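Local structure of putative fimbrium anchoring subunit Fim4B (Bacteroides ovatus, 5CAG) at residues A[76-81]-A[113-118]; A[91-96]-A[170-175]; A[118-123]-A[209-214]; A[141-146]-A[203-208]. The protein probably serves as the anchoring subunit of a fimbrium, as a member of the FimB/Mfa2 family of outer-membrane lipoproteins. All coordinates share one frame; numbering follows the deposited sequence.

Interaction 1: A[76-81]-A[113-118]; sequences YNTESI and SPDSLY. With SO4 (sulfate ion), chain D.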
# COMPACT_ATOMS: atom_id res chain seq x y z
N TYR A 76 -10.30 -6.11 4.12
CA TYR A 76 -10.85 -4.97 4.84
C TYR A 76 -10.13 -4.63 6.11
O TYR A 76 -9.93 -3.44 6.32
CB TYR A 76 -12.36 -5.10 5.13
CG TYR A 76 -12.84 -6.37 5.80
CD1 TYR A 76 -12.77 -6.53 7.18
CD2 TYR A 76 -13.50 -7.36 5.07
CE1 TYR A 76 -13.25 -7.68 7.80
CE2 TYR A 76 -14.03 -8.49 5.69
CZ TYR A 76 -13.89 -8.65 7.06
OH TYR A 76 -14.39 -9.77 7.70
N ASN A 77 -9.77 -5.61 6.95
CA ASN A 77 -9.21 -5.26 8.26
C ASN A 77 -7.73 -4.97 8.22
O ASN A 77 -6.93 -5.91 8.19
CB ASN A 77 -9.49 -6.35 9.29
CG ASN A 77 -9.80 -5.82 10.67
OD1 ASN A 77 -10.51 -4.81 10.85
ND2 ASN A 77 -9.30 -6.53 11.68
N THR A 78 -7.38 -3.65 8.20
CA THR A 78 -6.00 -3.14 8.17
C THR A 78 -5.84 -2.04 9.18
O THR A 78 -6.78 -1.27 9.41
CB THR A 78 -5.53 -2.64 6.77
OG1 THR A 78 -6.51 -1.88 6.09
CG2 THR A 78 -5.08 -3.75 5.90
N GLU A 79 -4.63 -1.94 9.75
CA GLU A 79 -4.25 -0.95 10.75
C GLU A 79 -4.05 0.44 10.16
O GLU A 79 -4.88 1.33 10.35
CB GLU A 79 -2.95 -1.40 11.46
CG GLU A 79 -3.13 -2.59 12.39
CD GLU A 79 -4.18 -2.36 13.46
OE1 GLU A 79 -3.95 -1.48 14.32
OE2 GLU A 79 -5.25 -3.01 13.39
N SER A 80 -2.93 0.62 9.48
CA SER A 80 -2.45 1.87 8.90
C SER A 80 -3.29 2.31 7.72
O SER A 80 -3.55 3.51 7.57
CB SER A 80 -1.00 1.71 8.45
OG SER A 80 -0.14 1.14 9.44
N ILE A 81 -3.67 1.33 6.86
CA ILE A 81 -4.39 1.57 5.61
C ILE A 81 -5.82 1.90 5.85
O ILE A 81 -6.53 1.23 6.61
CB ILE A 81 -4.25 0.42 4.57
CG1 ILE A 81 -2.76 0.23 4.20
CG2 ILE A 81 -5.05 0.74 3.31
CD1 ILE A 81 -2.50 -0.95 3.49
N SER A 113 3.63 3.96 7.37
CA SER A 113 3.94 2.93 6.37
C SER A 113 2.74 2.01 6.22
O SER A 113 2.07 1.72 7.22
CB SER A 113 5.19 2.12 6.74
OG SER A 113 5.73 2.45 8.01
N PRO A 114 2.37 1.65 4.98
CA PRO A 114 1.18 0.84 4.78
C PRO A 114 1.36 -0.60 5.22
O PRO A 114 2.41 -1.17 4.96
CB PRO A 114 0.96 0.92 3.27
CG PRO A 114 2.29 1.15 2.71
CD PRO A 114 2.98 2.02 3.69
N ASP A 115 0.35 -1.17 5.91
CA ASP A 115 0.42 -2.58 6.32
C ASP A 115 -0.01 -3.45 5.12
O ASP A 115 -0.12 -2.91 4.01
CB ASP A 115 -0.34 -2.88 7.62
CG ASP A 115 -1.77 -2.46 7.70
OD1 ASP A 115 -2.09 -1.32 7.27
OD2 ASP A 115 -2.57 -3.21 8.30
N SER A 116 -0.14 -4.78 5.27
CA SER A 116 -0.38 -5.61 4.09
C SER A 116 -1.77 -5.41 3.46
O SER A 116 -2.78 -5.43 4.15
CB SER A 116 -0.12 -7.07 4.40
OG SER A 116 1.25 -7.20 4.76
N LEU A 117 -1.76 -5.14 2.14
CA LEU A 117 -2.96 -4.98 1.31
C LEU A 117 -2.88 -5.94 0.13
O LEU A 117 -1.80 -6.08 -0.49
CB LEU A 117 -3.17 -3.53 0.83
CG LEU A 117 -4.45 -3.21 0.09
CD1 LEU A 117 -5.68 -3.22 1.01
CD2 LEU A 117 -4.32 -1.92 -0.57
N TYR A 118 -4.00 -6.65 -0.11
CA TYR A 118 -4.15 -7.63 -1.18
C TYR A 118 -5.26 -7.17 -2.08
O TYR A 118 -6.35 -6.86 -1.60
CB TYR A 118 -4.41 -9.03 -0.62
CG TYR A 118 -3.40 -9.44 0.41
CD1 TYR A 118 -2.13 -9.90 0.04
CD2 TYR A 118 -3.68 -9.34 1.77
CE1 TYR A 118 -1.19 -10.26 1.00
CE2 TYR A 118 -2.74 -9.68 2.74
CZ TYR A 118 -1.49 -10.14 2.35
OH TYR A 118 -0.60 -10.48 3.34
S SO4 D . 3.24 -11.93 4.40
O1 SO4 D . 2.94 -11.18 5.62
O2 SO4 D . 2.89 -13.33 4.56
O3 SO4 D . 2.49 -11.35 3.28
O4 SO4 D . 4.67 -11.85 4.12
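The carboxylate of Asp115 gathers three consecutive backbone amides of the loop 76-81, and these polar bonds are the main element of the contact. OD2 takes the N-H of Glu79 at 2.8 Å, with an angle of 153° at the hydrogen, from above the carboxylate plane. OD1 receives the N-H of Ile81 at 3.1 Å, nearly along its C-O axis, while the Ser80 N to OD1 bond is weak and bent at 123°. Asp115 reaches this position with CG between its backbone N and carbonyl carbon (chi1 53°). A further weak hydrogen bond runs from Ser80 OG to Ser113 O, and within the loop Thr78 OG1 donates to Ile81 O.

The apolar part sits beside these bonds. Ile81 CG1 lies 3.9 Å from Pro114 CB, and Ile81 CD1 lies 3.8 Å from Leu117 CB; Phe205 of strand 197-205 touches all three side chains. Thr78 CB and CG2 rest against Asp115 OD2.

At the far end of 113-118, Tyr118 OH makes a weak hydrogen bond to O3 of a sulfate, probably from the crystallisation liquor.

The loops before strands 81-84 and 118-127 are thus joined chiefly through one acidic side chain. Two well-formed N-H bonds and one weak one on its two oxygens would be expected to stabilise the charged form of Asp115 and to hold the 79-81 backbone close to it.

Interaction 2: A[91-96]-A[170-175]; sequences TIEAYT and SDCYCI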
# COMPACT_ATOMS: atom_id res chain seq x y z
N THR A 91 -12.07 5.93 -8.54
CA THR A 91 -11.62 6.74 -7.40
C THR A 91 -11.22 5.95 -6.13
O THR A 91 -10.57 6.55 -5.26
CB THR A 91 -12.68 7.77 -7.00
OG1 THR A 91 -13.91 7.12 -6.71
CG2 THR A 91 -12.88 8.82 -8.05
N ILE A 92 -11.62 4.66 -5.99
CA ILE A 92 -11.34 3.87 -4.79
C ILE A 92 -9.81 3.76 -4.62
O ILE A 92 -9.10 3.22 -5.48
CB ILE A 92 -12.12 2.52 -4.74
CG1 ILE A 92 -11.92 1.79 -3.40
CG2 ILE A 92 -11.84 1.61 -5.94
CD1 ILE A 92 -12.90 0.66 -3.10
N GLU A 93 -9.33 4.41 -3.55
CA GLU A 93 -7.92 4.61 -3.20
C GLU A 93 -7.64 4.13 -1.78
O GLU A 93 -8.46 4.31 -0.89
CB GLU A 93 -7.61 6.13 -3.32
CG GLU A 93 -6.20 6.65 -3.06
CD GLU A 93 -6.05 8.18 -3.07
OE1 GLU A 93 -7.06 8.89 -2.85
OE2 GLU A 93 -4.92 8.66 -3.32
N ALA A 94 -6.48 3.51 -1.59
CA ALA A 94 -5.99 3.06 -0.29
C ALA A 94 -4.92 4.04 0.15
O ALA A 94 -4.07 4.40 -0.67
CB ALA A 94 -5.43 1.65 -0.38
N TYR A 95 -5.00 4.53 1.38
CA TYR A 95 -4.05 5.54 1.85
C TYR A 95 -3.71 5.32 3.31
O TYR A 95 -4.35 4.49 3.97
CB TYR A 95 -4.66 6.95 1.64
CG TYR A 95 -5.87 7.25 2.50
CD1 TYR A 95 -7.12 6.72 2.20
CD2 TYR A 95 -5.77 8.10 3.60
CE1 TYR A 95 -8.23 6.99 3.00
CE2 TYR A 95 -6.87 8.38 4.40
CZ TYR A 95 -8.10 7.83 4.10
OH TYR A 95 -9.18 8.09 4.91
N THR A 96 -2.73 6.07 3.84
CA THR A 96 -2.39 5.99 5.26
C THR A 96 -2.61 7.33 5.95
O THR A 96 -2.60 8.37 5.29
CB THR A 96 -0.97 5.56 5.45
OG1 THR A 96 -0.14 6.30 4.54
CG2 THR A 96 -0.82 4.07 5.33
N SER A 170 5.25 5.25 -3.55
CA SER A 170 3.79 5.29 -3.60
C SER A 170 3.24 5.04 -2.19
O SER A 170 3.39 3.95 -1.63
CB SER A 170 3.26 4.28 -4.62
OG SER A 170 4.00 4.32 -5.83
N ASP A 171 2.66 6.09 -1.60
CA ASP A 171 2.10 6.04 -0.25
C ASP A 171 0.59 5.86 -0.33
O ASP A 171 -0.09 5.74 0.70
CB ASP A 171 2.50 7.30 0.55
CG ASP A 171 2.17 8.60 -0.15
OD1 ASP A 171 1.00 9.04 -0.05
OD2 ASP A 171 3.08 9.18 -0.79
N CYS A 172 0.06 5.84 -1.57
CA CYS A 172 -1.34 5.63 -1.93
C CYS A 172 -1.45 4.64 -3.06
O CYS A 172 -0.54 4.54 -3.87
CB CYS A 172 -1.98 6.94 -2.31
SG CYS A 172 -2.14 8.06 -0.93
N TYR A 173 -2.56 3.91 -3.13
CA TYR A 173 -2.74 2.95 -4.20
C TYR A 173 -4.17 3.07 -4.71
O TYR A 173 -5.11 2.97 -3.92
CB TYR A 173 -2.39 1.51 -3.75
CG TYR A 173 -2.48 0.46 -4.83
CD1 TYR A 173 -1.44 0.26 -5.74
CD2 TYR A 173 -3.59 -0.38 -4.92
CE1 TYR A 173 -1.51 -0.72 -6.73
CE2 TYR A 173 -3.67 -1.36 -5.90
CZ TYR A 173 -2.63 -1.54 -6.81
OH TYR A 173 -2.78 -2.51 -7.79
N CYS A 174 -4.32 3.39 -6.02
CA CYS A 174 -5.60 3.49 -6.69
C CYS A 174 -5.97 2.10 -7.03
O CYS A 174 -5.34 1.50 -7.90
CB CYS A 174 -5.51 4.39 -7.92
SG CYS A 174 -5.53 6.16 -7.56
N ILE A 175 -6.89 1.52 -6.24
CA ILE A 175 -7.31 0.12 -6.35
C ILE A 175 -7.93 -0.15 -7.73
O ILE A 175 -7.52 -1.09 -8.39
CB ILE A 175 -8.24 -0.28 -5.19
CG1 ILE A 175 -7.47 -0.25 -3.85
CG2 ILE A 175 -8.86 -1.65 -5.42
CD1 ILE A 175 -8.28 -0.17 -2.64
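The two inner strands of a small antiparallel sheet, ordered 81-84, 93-96, 172-174, 179-181, pair here. The axes of 93-96 and 172-174 approach to 4.6 Å, with an angle of 173° between their directions. Ala94 and Tyr173 form the hydrogen-bonded pair: Ala94 N meets Tyr173 O at 2.8 Å with a nearly straight N-H (172°), and Tyr173 N returns a bond to Ala94 O at 2.9 Å. Glu93 faces Cys174 as a non-hydrogen-bonded pair. Beyond it, Ile175 N still reaches Ile92 O at 2.9 Å, though with a more bent N-H (132°). All three donors lie in the plane of the carbonyl they meet.

Ile175 supplies the apolar contacts at this end. Its CB packs 4.1 Å from Ile92 CG2, the two side chains crossing obliquely, and its CD1 lies 4.1 Å from Ala94 CB. Ile83 and Leu117 cover Ala94 further. Elsewhere, Glu93 is extended with CG anti to its backbone N, which brings OE2 to 3.6 Å from Cys172 CB, while OE1 is held in a salt bridge by Arg84. Tyr95 meets Cys172 through its CB, 3.8 Å from SG; its ring turns away and takes a cation-pi contact from Arg84.

At the start of 172-174, Asp171 and Cys172 both face Val181, a classic beta bulge on the side of 172-174 that pairs with 179-181; the pairing with 93-96 is that of regular antiparallel inner strands.

Interaction 3: A[118-123]-A[209-214]; sequences YVLNID and KEMTMP. With SO4 (sulfate ion), chain D.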
# COMPACT_ATOMS: atom_id res chain seq x y z
N TYR A 118 -4.00 -6.65 -0.11
CA TYR A 118 -4.15 -7.63 -1.18
C TYR A 118 -5.26 -7.17 -2.08
O TYR A 118 -6.35 -6.86 -1.60
CB TYR A 118 -4.41 -9.03 -0.62
CG TYR A 118 -3.40 -9.44 0.41
CD1 TYR A 118 -2.13 -9.90 0.04
CD2 TYR A 118 -3.68 -9.34 1.77
CE1 TYR A 118 -1.19 -10.26 1.00
CE2 TYR A 118 -2.74 -9.68 2.74
CZ TYR A 118 -1.49 -10.14 2.35
OH TYR A 118 -0.60 -10.48 3.34
N VAL A 119 -4.96 -6.98 -3.36
CA VAL A 119 -5.93 -6.43 -4.28
C VAL A 119 -6.07 -7.29 -5.52
O VAL A 119 -5.10 -7.90 -5.99
CB VAL A 119 -5.56 -4.95 -4.64
CG1 VAL A 119 -6.36 -4.41 -5.84
CG2 VAL A 119 -5.73 -4.03 -3.45
N LEU A 120 -7.30 -7.32 -6.04
CA LEU A 120 -7.70 -7.82 -7.34
C LEU A 120 -8.59 -6.76 -7.98
O LEU A 120 -9.55 -6.31 -7.34
CB LEU A 120 -8.41 -9.18 -7.30
CG LEU A 120 -9.08 -9.57 -8.63
CD1 LEU A 120 -8.06 -9.88 -9.70
CD2 LEU A 120 -10.03 -10.69 -8.45
N ASN A 121 -8.24 -6.32 -9.19
CA ASN A 121 -9.09 -5.36 -9.89
C ASN A 121 -9.21 -5.76 -11.36
O ASN A 121 -8.20 -5.95 -12.05
CB ASN A 121 -8.63 -3.92 -9.73
CG ASN A 121 -7.34 -3.57 -10.40
OD1 ASN A 121 -6.24 -3.91 -9.93
ND2 ASN A 121 -7.46 -2.85 -11.50
N ILE A 122 -10.47 -6.00 -11.79
CA ILE A 122 -10.84 -6.39 -13.15
C ILE A 122 -11.52 -5.19 -13.77
O ILE A 122 -12.51 -4.72 -13.19
CB ILE A 122 -11.74 -7.65 -13.14
CG1 ILE A 122 -11.09 -8.82 -12.40
CG2 ILE A 122 -12.15 -8.04 -14.56
CD1 ILE A 122 -12.07 -9.83 -11.82
N ASP A 123 -10.98 -4.64 -14.88
CA ASP A 123 -11.58 -3.47 -15.52
C ASP A 123 -12.94 -3.82 -16.12
O ASP A 123 -13.86 -3.00 -16.06
CB ASP A 123 -10.67 -2.85 -16.58
CG ASP A 123 -9.44 -2.11 -16.08
OD1 ASP A 123 -9.41 -1.72 -14.87
OD2 ASP A 123 -8.53 -1.86 -16.91
N LYS A 209 0.49 -2.56 -10.41
CA LYS A 209 -0.09 -3.90 -10.38
C LYS A 209 0.82 -4.82 -11.25
O LYS A 209 1.25 -4.44 -12.35
CB LYS A 209 -1.53 -3.78 -10.96
CG LYS A 209 -2.21 -5.01 -11.60
CD LYS A 209 -3.67 -4.71 -12.10
CE LYS A 209 -4.64 -5.89 -12.12
NZ LYS A 209 -5.10 -6.39 -10.76
N GLU A 210 1.17 -5.98 -10.71
CA GLU A 210 2.03 -6.94 -11.39
C GLU A 210 1.19 -8.11 -11.91
O GLU A 210 1.68 -8.86 -12.75
CB GLU A 210 3.17 -7.41 -10.47
CG GLU A 210 4.26 -6.35 -10.28
CD GLU A 210 5.48 -6.64 -9.41
OE1 GLU A 210 5.52 -7.69 -8.73
OE2 GLU A 210 6.38 -5.77 -9.38
N MSE A 211 -0.10 -8.26 -11.44
CA MSE A 211 -0.91 -9.39 -11.91
C MSE A 211 -1.18 -9.30 -13.43
O MSE A 211 -1.42 -8.21 -13.97
CB MSE A 211 -2.20 -9.52 -11.12
CG MSE A 211 -3.02 -10.77 -11.45
SE MSE A 211 -4.74 -10.83 -10.50
CE MSE A 211 -4.07 -11.34 -8.78
N THR A 212 -1.07 -10.45 -14.10
CA THR A 212 -1.31 -10.59 -15.52
C THR A 212 -2.81 -10.78 -15.74
O THR A 212 -3.42 -11.66 -15.12
CB THR A 212 -0.45 -11.72 -16.06
OG1 THR A 212 0.88 -11.21 -16.05
CG2 THR A 212 -0.84 -12.17 -17.47
N MSE A 213 -3.38 -9.91 -16.61
CA MSE A 213 -4.79 -9.83 -17.03
C MSE A 213 -4.82 -10.24 -18.48
O MSE A 213 -4.50 -9.43 -19.37
CB MSE A 213 -5.30 -8.40 -16.80
CG MSE A 213 -4.88 -7.80 -15.46
SE MSE A 213 -5.47 -8.79 -13.86
CE MSE A 213 -7.44 -8.65 -14.01
N PRO A 214 -4.99 -11.54 -18.72
CA PRO A 214 -4.78 -12.08 -20.08
C PRO A 214 -5.80 -11.67 -21.11
O PRO A 214 -5.60 -11.77 -22.32
CB PRO A 214 -4.85 -13.60 -19.87
CG PRO A 214 -4.66 -13.81 -18.42
CD PRO A 214 -5.28 -12.62 -17.76
S SO4 D . 3.24 -11.93 4.40
O1 SO4 D . 2.94 -11.18 5.62
O2 SO4 D . 2.89 -13.33 4.56
O3 SO4 D . 2.49 -11.35 3.28
O4 SO4 D . 4.67 -11.85 4.12
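Lys209 and Asn121 meet tip to tip, and NZ donates to Asn121 OD1 at 2.9 Å. The ammonium stands well above the plane of the amide carbonyl, 61° out of it, so the bond is not made along a lone pair. A second, weak bond from Lys209 NZ to the backbone O of Asn121 spans 3.4 Å. The lysine end is therefore held by both the side chain and, more weakly, the backbone of Asn121.

Two selenomethionines extend the contact. Met211 is stretched as far as SE by chi1 and chi2 near 180°, placing SE 3.5 Å from Leu120 CD1. Met213, bent at both chi2 and chi3, folds so that its CE comes within 4.0 Å of Ile122 CG1, the side chains crossing at about a right angle; the same CE is 3.4 Å from Asn121 O.

A second shell positions these groups. Asn121 ND2 bonds to Tyr89 OH, and Lys209 touches Tyr173, its CB near the hydroxyl, and Glu141. The loop itself is tied down where Glu210 N bonds to a carboxylate oxygen of Glu141.

The closest CA pairs, Leu120 with Met211 at 8.3 Å and Ile122 with Met213 at 8.0 Å, are too widely spaced for backbone pairing, yet show that both segments run in the same direction. This is a loop laid along a beta strand, touching it through every second residue, 209, 211 and 213, and joined to it by side chains.

Interaction 4: A[141-146]-A[203-208]; sequences ESVVKK and TAFKQV. With SO4 (sulfate ion), chain D.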
# COMPACT_ATOMS: atom_id res chain seq x y z
N GLU A 141 -3.54 -10.06 -5.06
CA GLU A 141 -2.13 -9.70 -5.24
C GLU A 141 -1.63 -8.80 -4.10
O GLU A 141 -2.32 -7.84 -3.75
CB GLU A 141 -1.94 -9.03 -6.61
CG GLU A 141 -0.66 -8.21 -6.74
CD GLU A 141 -0.52 -7.40 -8.01
OE1 GLU A 141 -1.53 -7.08 -8.67
OE2 GLU A 141 0.64 -7.02 -8.30
N SER A 142 -0.42 -9.09 -3.55
CA SER A 142 0.13 -8.22 -2.52
C SER A 142 0.64 -6.97 -3.19
O SER A 142 1.57 -7.05 -3.99
CB SER A 142 1.22 -8.91 -1.72
OG SER A 142 1.54 -8.03 -0.65
N VAL A 143 -0.02 -5.83 -2.93
CA VAL A 143 0.35 -4.56 -3.56
C VAL A 143 1.24 -3.69 -2.65
O VAL A 143 1.47 -2.53 -2.96
CB VAL A 143 -0.91 -3.81 -4.01
CG1 VAL A 143 -1.62 -4.56 -5.12
CG2 VAL A 143 -1.85 -3.57 -2.84
N VAL A 144 1.76 -4.26 -1.56
CA VAL A 144 2.66 -3.53 -0.66
C VAL A 144 4.04 -4.18 -0.69
O VAL A 144 4.15 -5.36 -0.36
CB VAL A 144 2.12 -3.48 0.79
CG1 VAL A 144 3.13 -2.81 1.70
CG2 VAL A 144 0.78 -2.77 0.85
N LYS A 145 5.07 -3.41 -1.10
CA LYS A 145 6.47 -3.84 -1.16
C LYS A 145 7.16 -3.55 0.20
O LYS A 145 6.96 -2.47 0.74
CB LYS A 145 7.25 -3.15 -2.32
CG LYS A 145 6.92 -3.59 -3.77
CD LYS A 145 8.02 -3.16 -4.81
CE LYS A 145 7.90 -3.72 -6.25
NZ LYS A 145 7.38 -2.75 -7.29
N LYS A 146 7.93 -4.52 0.75
CA LYS A 146 8.71 -4.32 1.97
C LYS A 146 10.14 -3.91 1.59
O LYS A 146 10.72 -4.45 0.64
CB LYS A 146 8.79 -5.58 2.84
CG LYS A 146 7.49 -6.18 3.33
CD LYS A 146 7.80 -7.59 3.87
CE LYS A 146 6.59 -8.38 4.31
NZ LYS A 146 6.88 -9.85 4.36
N THR A 203 7.75 0.16 4.32
CA THR A 203 6.95 -0.38 3.22
C THR A 203 6.36 0.74 2.40
O THR A 203 6.21 1.86 2.89
CB THR A 203 5.80 -1.22 3.76
OG1 THR A 203 4.97 -0.41 4.58
CG2 THR A 203 6.25 -2.45 4.50
N ALA A 204 5.97 0.43 1.16
CA ALA A 204 5.31 1.35 0.24
C ALA A 204 4.47 0.54 -0.74
O ALA A 204 4.70 -0.66 -0.91
CB ALA A 204 6.35 2.17 -0.49
N PHE A 205 3.48 1.18 -1.38
CA PHE A 205 2.68 0.50 -2.38
C PHE A 205 3.49 0.29 -3.64
O PHE A 205 4.43 1.06 -3.91
CB PHE A 205 1.40 1.30 -2.70
CG PHE A 205 0.38 1.29 -1.58
CD1 PHE A 205 -0.26 0.11 -1.20
CD2 PHE A 205 0.10 2.45 -0.87
CE1 PHE A 205 -1.18 0.10 -0.14
CE2 PHE A 205 -0.82 2.43 0.19
CZ PHE A 205 -1.46 1.26 0.54
N LYS A 206 3.15 -0.77 -4.40
CA LYS A 206 3.74 -1.07 -5.72
C LYS A 206 3.46 0.11 -6.66
O LYS A 206 2.39 0.73 -6.54
CB LYS A 206 3.13 -2.36 -6.32
CG LYS A 206 3.77 -3.65 -5.89
CD LYS A 206 3.19 -4.83 -6.68
CE LYS A 206 3.82 -6.14 -6.25
NZ LYS A 206 3.00 -7.31 -6.63
N GLN A 207 4.39 0.45 -7.55
CA GLN A 207 4.14 1.57 -8.48
C GLN A 207 3.00 1.19 -9.42
O GLN A 207 2.14 2.02 -9.74
CB GLN A 207 5.41 1.92 -9.26
CG GLN A 207 5.51 3.38 -9.66
CD GLN A 207 6.69 3.59 -10.56
OE1 GLN A 207 6.58 3.47 -11.78
NE2 GLN A 207 7.86 3.82 -9.97
N VAL A 208 3.01 -0.10 -9.85
CA VAL A 208 2.01 -0.70 -10.72
C VAL A 208 1.79 -2.15 -10.36
O VAL A 208 2.76 -2.89 -10.11
CB VAL A 208 2.36 -0.61 -12.23
CG1 VAL A 208 1.11 -0.84 -13.09
CG2 VAL A 208 3.00 0.72 -12.61
S SO4 D . 3.24 -11.93 4.40
O1 SO4 D . 2.94 -11.18 5.62
O2 SO4 D . 2.89 -13.33 4.56
O3 SO4 D . 2.49 -11.35 3.28
O4 SO4 D . 4.67 -11.85 4.12
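Strands 144-146 and 203-205 run antiparallel, their axes 4.5 Å apart at an angle of 151°, as neighbours in the beta sheet where 134-154 pairs with 197-205. Lys145 and Ala204 are the hydrogen-bonded pair: Lys145 N donates to Ala204 O at 2.8 Å, nearly along the C=O axis, and Ala204 N donates back to Lys145 O. Val144 with Phe205 and Lys146 with Thr203 are the non-hydrogen-bonded pairs on either side. Past Phe205, Lys206 N bonds to Val143 O at 2.8 Å, and that same oxygen lies in plane at the edge of the Phe205 ring.

Val144 CG2 sits obliquely 3.6 Å from Phe205 CE1, while its CG1 rests 3.7 Å from Thr203 CB. Thr203 directs its own hydroxyl elsewhere, to Pro114 O.

Lys206 is the main polar side chain. Extended beyond CG, it runs past Val143 to the preceding residues, where NZ forms a salt bridge with Glu141 OE2 at 2.9 Å, using the anti lone pair of that oxygen, and bonds to Ser142 O in the carbonyl plane. Glu141 OE2 also accepts Glu210 N. Lys145 crosses Lys206 at about a right angle, CG to CG.

Lys146 lies alongside Thr203 and continues, extended, to the bound sulfate, where NZ meets O4 at 3.0 Å.

From the N terminus, 76-81 comes first and is closed by 113-118 in interaction 1. Strand 93-96 starts within that loop but finds its partner at 170-175, so interaction 2 crosses interaction 1; Ala94 and Thr96 pack on Ile81, Pro114 and Leu117. The chain continues through Tyr118, shared with interaction 3, whose long loop to 209-214 contains the whole of interaction 4 (141-146 with 203-208). Interaction 2 crosses both of these. Phe205 of interaction 4 packs against residues 171-173, and its N is probably hydrogen-bonded to Ser170 O, while Glu141 reaches the 209-214 loop. Together the contacts join the four-stranded sheet to strands 118-127, 134-154 and 197-205.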